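Local coordinates for putative hydrolase (Burkholderia cenocepacia, PDB 4X00), which is probably a hydrolase of the alpha/beta hydrolase fold, thought to act as an aryl esterase, at residues D86-I98 against L113-Y125. Numbering follows the deposited sequence.
Sequences DGRRWADDLAAII and LGGAVISNYLAAY
Tyr125 and Asp92 join two helices that cross almost perpendicularly, at -84°, a pair in which a small alanine marks the crossing and two tyrosines lodge between residues of the facing helix. At the crossing Ala91 presses its CB to 3.5 Å from Tyr121 N, methyl against backbone, and the axes come within 8.1 Å. Tyr121 and Tyr125, one turn apart, are knobs in successive holes of helix 87-100. With CG anti to the backbone N (chi1 173°), the Tyr121 ring runs out past Leu94, turns an edge to Ala95 CB and brings its OH to 3.6 Å from Ile98 CD1, which arrives from the opposite direction. One face of the Tyr125 ring receives Ala95 CB in a CH-pi contact, 4.0 Å from the centroid. Its OH donates a very short bond to Asp92 OD1 (2.5 Å), the carboxylate and ring planes 77° apart. Arg88 NE donates a 2.7 Å hydrogen bond, part of a salt bridge, to the same OD1 on its syn side, so one carboxylate oxygen takes two donors; Ala124 CB lies over a face of the guanidinium. At the start of helix 87-100, a water receives a hydrogen bond from Asn120 ND2 and donates one to Gly87 O; ND2 also bonds Thr208 O, and OD1 accepts from Glu210 N. Trp90 sets CB against Val117 CG2 and its six-membered ring against Leu113 CD2; its NE1 bonds to Tyr84 O. Helix 113-125 follows strand 107-111 through a probable nucleophile elbow, and both helices rest on the central sheet, Leu94, Ile98 and Ile118 touching strand 36-40 and Ile118 also strand 132-136.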
ATOM      1  N   ASP A  86      -0.842  15.789  -5.832  1.00 15.02           N
ATOM      2  CA  ASP A  86      -0.461  15.284  -7.148  1.00 16.22           C
ATOM      3  C   ASP A  86      -0.050  13.808  -6.994  1.00 15.50           C
ATOM      4  O   ASP A  86       1.028  13.506  -6.455  1.00 15.27           O
ATOM      5  CB  ASP A  86       0.685  16.105  -7.744  1.00 18.65           C
ATOM      6  CG  ASP A  86       1.114  15.610  -9.123  1.00 21.82           C
ATOM      7  OD1 ASP A  86       0.461  14.693  -9.667  1.00 22.20           O
ATOM      8  OD2 ASP A  86       2.096  16.169  -9.679  1.00 24.90           O
ATOM      9  N   GLY A  87      -0.899  12.887  -7.463  1.00 15.52           N
ATOM     10  CA  GLY A  87      -0.602  11.463  -7.401  1.00 15.26           C
ATOM     11  C   GLY A  87       0.736  11.101  -8.027  1.00 14.97           C
ATOM     12  O   GLY A  87       1.359  10.122  -7.626  1.00 15.31           O
ATOM     13  N   ARG A  88       1.175  11.872  -9.017  1.00 15.46           N
ATOM     14  CA  ARG A  88       2.439  11.595  -9.683  1.00 16.27           C
ATOM     15  C   ARG A  88       3.619  11.643  -8.712  1.00 15.71           C
ATOM     16  O   ARG A  88       4.614  10.935  -8.921  1.00 15.95           O
ATOM     17  CB  ARG A  88       2.659  12.588 -10.852  1.00 18.21           C
ATOM     18  CG  ARG A  88       3.982  12.450 -11.618  1.00 22.39           C
ATOM     19  CD  ARG A  88       4.177  11.055 -12.221  1.00 25.53           C
ATOM     20  NE  ARG A  88       5.421  11.009 -12.992  1.00 27.29           N
ATOM     21  CZ  ARG A  88       5.515  11.329 -14.275  1.00 28.94           C
ATOM     22  NH1 ARG A  88       4.438  11.731 -14.931  1.00 29.25           N
ATOM     23  NH2 ARG A  88       6.682  11.247 -14.902  1.00 30.16           N
ATOM     24  N   ARG A  89       3.543  12.482  -7.663  1.00 14.58           N
ATOM     25  CA  ARG A  89       4.678  12.571  -6.742  1.00 14.37           C
ATOM     26  C   ARG A  89       4.912  11.237  -6.048  1.00 12.74           C
ATOM     27  O   ARG A  89       6.059  10.821  -5.838  1.00 12.75           O
ATOM     28  CB  ARG A  89       4.475  13.627  -5.650  1.00 16.06           C
ATOM     29  CG  ARG A  89       4.358  15.019  -6.089  1.00 18.95           C
ATOM     30  CD  ARG A  89       5.686  15.512  -6.598  1.00 22.09           C
ATOM     31  NE  ARG A  89       5.432  16.833  -7.098  1.00 25.20           N
ATOM     32  CZ  ARG A  89       5.594  17.953  -6.401  1.00 27.23           C
ATOM     33  NH1 ARG A  89       6.109  17.935  -5.171  1.00 26.82           N
ATOM     34  NH2 ARG A  89       5.288  19.101  -6.968  1.00 30.30           N
ATOM     35  N   TRP A  90       3.822  10.569  -5.684  1.00 12.57           N
ATOM     36  CA  TRP A  90       3.948   9.290  -4.990  1.00 11.86           C
ATOM     37  C   TRP A  90       4.432   8.210  -5.962  1.00 11.58           C
ATOM     38  O   TRP A  90       5.194   7.319  -5.589  1.00 11.91           O
ATOM     39  CB  TRP A  90       2.616   8.854  -4.387  1.00 12.06           C
ATOM     40  CG  TRP A  90       1.900   9.869  -3.501  1.00 11.08           C
ATOM     41  CD1 TRP A  90       1.348  11.051  -3.884  1.00 11.83           C
ATOM     42  CD2 TRP A  90       1.614   9.734  -2.106  1.00 10.95           C
ATOM     43  NE1 TRP A  90       0.745  11.669  -2.816  1.00 10.86           N
ATOM     44  CE2 TRP A  90       0.894  10.878  -1.709  1.00 10.93           C
ATOM     45  CE3 TRP A  90       1.896   8.751  -1.152  1.00 11.54           C
ATOM     46  CZ2 TRP A  90       0.463  11.071  -0.391  1.00 11.54           C
ATOM     47  CZ3 TRP A  90       1.463   8.936   0.143  1.00 11.18           C
ATOM     48  CH2 TRP A  90       0.744  10.073   0.513  1.00 11.34           C
ATOM     49  N   ALA A  91       3.935   8.253  -7.191  1.00 11.87           N
ATOM     50  CA  ALA A  91       4.438   7.356  -8.212  1.00 12.14           C
ATOM     51  C   ALA A  91       5.923   7.566  -8.460  1.00 11.74           C
ATOM     52  O   ALA A  91       6.662   6.589  -8.677  1.00 12.30           O
ATOM     53  CB  ALA A  91       3.651   7.520  -9.520  1.00 13.17           C
ATOM     54  N   ASP A  92       6.365   8.826  -8.452  1.00 11.91           N
ATOM     55  CA  ASP A  92       7.793   9.107  -8.638  1.00 12.34           C
ATOM     56  C   ASP A  92       8.635   8.619  -7.463  1.00 11.47           C
ATOM     57  O   ASP A  92       9.787   8.224  -7.666  1.00 13.09           O
ATOM     58  CB  ASP A  92       8.038  10.600  -8.862  1.00 13.88           C
ATOM     59  CG  ASP A  92       7.530  11.096 -10.208  1.00 16.41           C
ATOM     60  OD1 ASP A  92       7.182  10.294 -11.111  1.00 17.41           O
ATOM     61  OD2 ASP A  92       7.497  12.326 -10.373  1.00 18.95           O
ATOM     62  N   ASP A  93       8.079   8.635  -6.249  1.00 11.25           N
ATOM     63  CA  ASP A  93       8.782   8.057  -5.108  1.00 11.60           C
ATOM     64  C   ASP A  93       9.047   6.573  -5.375  1.00 11.47           C
ATOM     65  O   ASP A  93      10.160   6.084  -5.167  1.00 11.95           O
ATOM     66  CB  ASP A  93       7.969   8.166  -3.793  1.00 11.65           C
ATOM     67  CG  ASP A  93       7.750   9.598  -3.311  1.00 12.46           C
ATOM     68  OD1 ASP A  93       8.480  10.499  -3.725  1.00 12.64           O
ATOM     69  OD2 ASP A  93       6.845   9.783  -2.469  1.00 12.08           O
ATOM     70  N   LEU A  94       8.003   5.852  -5.796  1.00 11.20           N
ATOM     71  CA  LEU A  94       8.131   4.437  -6.099  1.00 10.93           C
ATOM     72  C   LEU A  94       9.150   4.226  -7.236  1.00 11.75           C
ATOM     73  O   LEU A  94      10.022   3.351  -7.132  1.00 13.03           O
ATOM     74  CB  LEU A  94       6.779   3.857  -6.466  1.00 12.08           C
ATOM     75  CG  LEU A  94       6.824   2.394  -6.907  1.00 12.26           C
ATOM     76  CD1 LEU A  94       7.428   1.480  -5.820  1.00 12.32           C
ATOM     77  CD2 LEU A  94       5.418   1.977  -7.264  1.00 12.80           C
ATOM     78  N   ALA A  95       9.084   5.044  -8.289  1.00 11.36           N
ATOM     79  CA  ALA A  95      10.028   4.897  -9.389  1.00 12.30           C
ATOM     80  C   ALA A  95      11.465   5.102  -8.908  1.00 12.80           C
ATOM     81  O   ALA A  95      12.385   4.426  -9.367  1.00 13.52           O
ATOM     82  CB  ALA A  95       9.699   5.871 -10.507  1.00 13.11           C
ATOM     83  N   ALA A  96      11.659   6.041  -7.980  1.00 13.13           N
ATOM     84  CA  ALA A  96      12.992   6.315  -7.478  1.00 14.83           C
ATOM     85  C   ALA A  96      13.537   5.123  -6.695  1.00 16.07           C
ATOM     86  O   ALA A  96      14.723   4.795  -6.791  1.00 17.08           O
ATOM     87  CB  ALA A  96      12.980   7.568  -6.615  1.00 15.19           C
ATOM     88  N   ILE A  97      12.682   4.487  -5.902  1.00 15.72           N
ATOM     89  CA  ILE A  97      13.105   3.274  -5.202  1.00 16.29           C
ATOM     90  C   ILE A  97      13.411   2.128  -6.168  1.00 16.53           C
ATOM     91  O   ILE A  97      14.431   1.470  -6.009  1.00 17.21           O
ATOM     92  CB  ILE A  97      12.064   2.905  -4.187  1.00 17.10           C
ATOM     93  CG1 ILE A  97      12.216   3.946  -3.059  1.00 18.43           C
ATOM     94  CG2 ILE A  97      12.207   1.451  -3.672  1.00 18.01           C
ATOM     95  CD1 ILE A  97      11.141   3.976  -2.119  1.00 19.49           C
ATOM     96  N   ILE A  98      12.573   1.911  -7.185  1.00 15.50           N
ATOM     97  CA  ILE A  98      12.868   0.885  -8.194  1.00 16.06           C
ATOM     98  C   ILE A  98      14.227   1.147  -8.829  1.00 18.12           C
ATOM     99  O   ILE A  98      15.035   0.233  -9.005  1.00 18.91           O
ATOM    100  CB  ILE A  98      11.765   0.839  -9.270  1.00 15.30           C
ATOM    101  CG1 ILE A  98      10.469   0.330  -8.621  1.00 15.49           C
ATOM    102  CG2 ILE A  98      12.185  -0.045 -10.453  1.00 16.32           C
ATOM    103  CD1 ILE A  98       9.231   0.452  -9.481  1.00 15.92           C
ATOM    104  N   LEU A 113      -4.010   2.661   0.133  1.00  8.26           N
ATOM    105  CA  LEU A 113      -3.424   3.802  -0.576  1.00  8.66           C
ATOM    106  C   LEU A 113      -2.268   3.358  -1.485  1.00  8.40           C
ATOM    107  O   LEU A 113      -2.050   3.914  -2.554  1.00  8.87           O
ATOM    108  CB  LEU A 113      -2.967   4.845   0.471  1.00  9.86           C
ATOM    109  CG  LEU A 113      -2.099   5.981  -0.026  1.00 12.48           C
ATOM    110  CD1 LEU A 113      -2.896   6.803  -0.982  1.00 14.02           C
ATOM    111  CD2 LEU A 113      -1.659   6.809   1.190  1.00 12.74           C
ATOM    112  N   GLY A 114      -1.549   2.330  -1.046  1.00  8.25           N
ATOM    113  CA  GLY A 114      -0.458   1.790  -1.836  1.00  8.98           C
ATOM    114  C   GLY A 114      -0.911   1.283  -3.197  1.00  9.38           C
ATOM    115  O   GLY A 114      -0.137   1.311  -4.160  1.00  9.53           O
ATOM    116  N   GLY A 115      -2.156   0.803  -3.270  1.00  8.73           N
ATOM    117  CA  GLY A 115      -2.736   0.402  -4.553  1.00  9.77           C
ATOM    118  C   GLY A 115      -2.903   1.593  -5.493  1.00  9.55           C
ATOM    119  O   GLY A 115      -2.658   1.501  -6.701  1.00  9.59           O
ATOM    120  N   ALA A 116      -3.311   2.725  -4.929  1.00 10.07           N
ATOM    121  CA  ALA A 116      -3.436   3.935  -5.744  1.00 10.71           C
ATOM    122  C   ALA A 116      -2.073   4.415  -6.230  1.00 10.49           C
ATOM    123  O   ALA A 116      -1.941   4.925  -7.357  1.00 11.36           O
ATOM    124  CB  ALA A 116      -4.135   5.034  -4.941  1.00 11.60           C
ATOM    125  N   VAL A 117      -1.063   4.275  -5.376  1.00 10.00           N
ATOM    126  CA  VAL A 117       0.301   4.591  -5.814  1.00 10.19           C
ATOM    127  C   VAL A 117       0.696   3.702  -7.014  1.00  9.37           C
ATOM    128  O   VAL A 117       1.274   4.206  -8.001  1.00 10.21           O
ATOM    129  CB  VAL A 117       1.318   4.403  -4.663  1.00 10.83           C
ATOM    130  CG1 VAL A 117       2.762   4.524  -5.150  1.00 12.00           C
ATOM    131  CG2 VAL A 117       1.052   5.384  -3.497  1.00 10.38           C
ATOM    132  N   ILE A 118       0.394   2.394  -6.946  1.00  9.55           N
ATOM    133  CA  ILE A 118       0.676   1.523  -8.093  1.00  9.53           C
ATOM    134  C   ILE A 118      -0.079   1.991  -9.331  1.00 10.09           C
ATOM    135  O   ILE A 118       0.507   2.028 -10.425  1.00 10.14           O
ATOM    136  CB  ILE A 118       0.335   0.050  -7.779  1.00  9.72           C
ATOM    137  CG1 ILE A 118       1.292  -0.472  -6.712  1.00  9.62           C
ATOM    138  CG2 ILE A 118       0.466  -0.800  -9.064  1.00 10.33           C
ATOM    139  CD1 ILE A 118       0.955  -1.887  -6.203  1.00  9.73           C
ATOM    140  N   SER A 119      -1.362   2.336  -9.194  1.00 10.21           N
ATOM    141  CA  SER A 119      -2.091   2.785 -10.391  1.00 10.45           C
ATOM    142  C   SER A 119      -1.438   4.016 -11.000  1.00 10.70           C
ATOM    143  O   SER A 119      -1.332   4.123 -12.228  1.00 11.02           O
ATOM    144  CB  SER A 119      -3.549   3.117 -10.084  1.00 10.50           C
ATOM    145  OG  SER A 119      -4.222   1.935  -9.706  1.00 10.96           O
ATOM    146  N   ASN A 120      -1.021   4.955 -10.149  1.00 11.00           N
ATOM    147  CA  ASN A 120      -0.389   6.167 -10.656  1.00 11.62           C
ATOM    148  C   ASN A 120       0.983   5.875 -11.270  1.00 11.79           C
ATOM    149  O   ASN A 120       1.351   6.494 -12.278  1.00 12.21           O
ATOM    150  CB  ASN A 120      -0.301   7.214  -9.547  1.00 12.27           C
ATOM    151  CG  ASN A 120      -1.616   7.903  -9.324  1.00 13.00           C
ATOM    152  OD1 ASN A 120      -2.348   8.161 -10.288  1.00 14.96           O
ATOM    153  ND2 ASN A 120      -1.912   8.265  -8.062  1.00 13.50           N
ATOM    154  N   TYR A 121       1.705   4.905 -10.709  1.00 11.35           N
ATOM    155  CA  TYR A 121       2.949   4.456 -11.307  1.00 11.40           C
ATOM    156  C   TYR A 121       2.706   3.828 -12.683  1.00 12.12           C
ATOM    157  O   TYR A 121       3.394   4.169 -13.661  1.00 12.62           O
ATOM    158  CB  TYR A 121       3.660   3.462 -10.365  1.00 11.82           C
ATOM    159  CG  TYR A 121       4.866   2.829 -10.997  1.00 10.88           C
ATOM    160  CD1 TYR A 121       6.099   3.483 -10.989  1.00 11.22           C
ATOM    161  CD2 TYR A 121       4.766   1.614 -11.666  1.00 11.56           C
ATOM    162  CE1 TYR A 121       7.216   2.913 -11.595  1.00 11.42           C
ATOM    163  CE2 TYR A 121       5.872   1.039 -12.259  1.00 12.44           C
ATOM    164  CZ  TYR A 121       7.091   1.695 -12.251  1.00 12.27           C
ATOM    165  OH  TYR A 121       8.183   1.096 -12.863  1.00 13.90           O
ATOM    166  N   LEU A 122       1.718   2.936 -12.767  1.00 11.35           N
ATOM    167  CA  LEU A 122       1.365   2.336 -14.058  1.00 12.68           C
ATOM    168  C   LEU A 122       0.964   3.403 -15.065  1.00 13.86           C
ATOM    169  O   LEU A 122       1.338   3.327 -16.238  1.00 14.42           O
ATOM    170  CB  LEU A 122       0.227   1.343 -13.872  1.00 11.86           C
ATOM    171  CG  LEU A 122       0.644   0.061 -13.154  1.00 12.54           C
ATOM    172  CD1 LEU A 122      -0.607  -0.754 -12.847  1.00 12.76           C
ATOM    173  CD2 LEU A 122       1.647  -0.784 -13.976  1.00 13.81           C
ATOM    174  N   ALA A 123       0.222   4.416 -14.628  1.00 13.78           N
ATOM    175  CA  ALA A 123      -0.232   5.443 -15.577  1.00 14.37           C
ATOM    176  C   ALA A 123       0.943   6.230 -16.143  1.00 16.28           C
ATOM    177  O   ALA A 123       0.992   6.540 -17.344  1.00 17.79           O
ATOM    178  CB  ALA A 123      -1.230   6.377 -14.897  1.00 14.35           C
ATOM    179  N   ALA A 124       1.901   6.551 -15.279  1.00 15.98           N
ATOM    180  CA  ALA A 124       3.004   7.420 -15.691  1.00 17.02           C
ATOM    181  C   ALA A 124       4.146   6.667 -16.382  1.00 17.75           C
ATOM    182  O   ALA A 124       4.790   7.208 -17.297  1.00 19.95           O
ATOM    183  CB  ALA A 124       3.546   8.178 -14.473  1.00 18.64           C
ATOM    184  N   TYR A 125       4.394   5.429 -15.952  1.00 16.77           N
ATOM    185  CA  TYR A 125       5.604   4.715 -16.357  1.00 16.99           C
ATOM    186  C   TYR A 125       5.308   3.447 -17.145  1.00 16.63           C
ATOM    187  O   TYR A 125       6.212   2.889 -17.752  1.00 17.73           O
ATOM    188  CB  TYR A 125       6.446   4.355 -15.123  1.00 17.23           C
ATOM    189  CG  TYR A 125       7.031   5.563 -14.426  1.00 17.99           C
ATOM    190  CD1 TYR A 125       8.250   6.081 -14.820  1.00 18.82           C
ATOM    191  CD2 TYR A 125       6.372   6.173 -13.369  1.00 18.01           C
ATOM    192  CE1 TYR A 125       8.793   7.193 -14.183  1.00 20.36           C
ATOM    193  CE2 TYR A 125       6.909   7.279 -12.734  1.00 19.23           C
ATOM    194  CZ  TYR A 125       8.119   7.782 -13.145  1.00 20.44           C
ATOM    195  OH  TYR A 125       8.664   8.901 -12.513  1.00 22.10           O
TER
HETATM  196  O   HOH W   1      -0.122   8.212  -5.928  1.00 17.42           O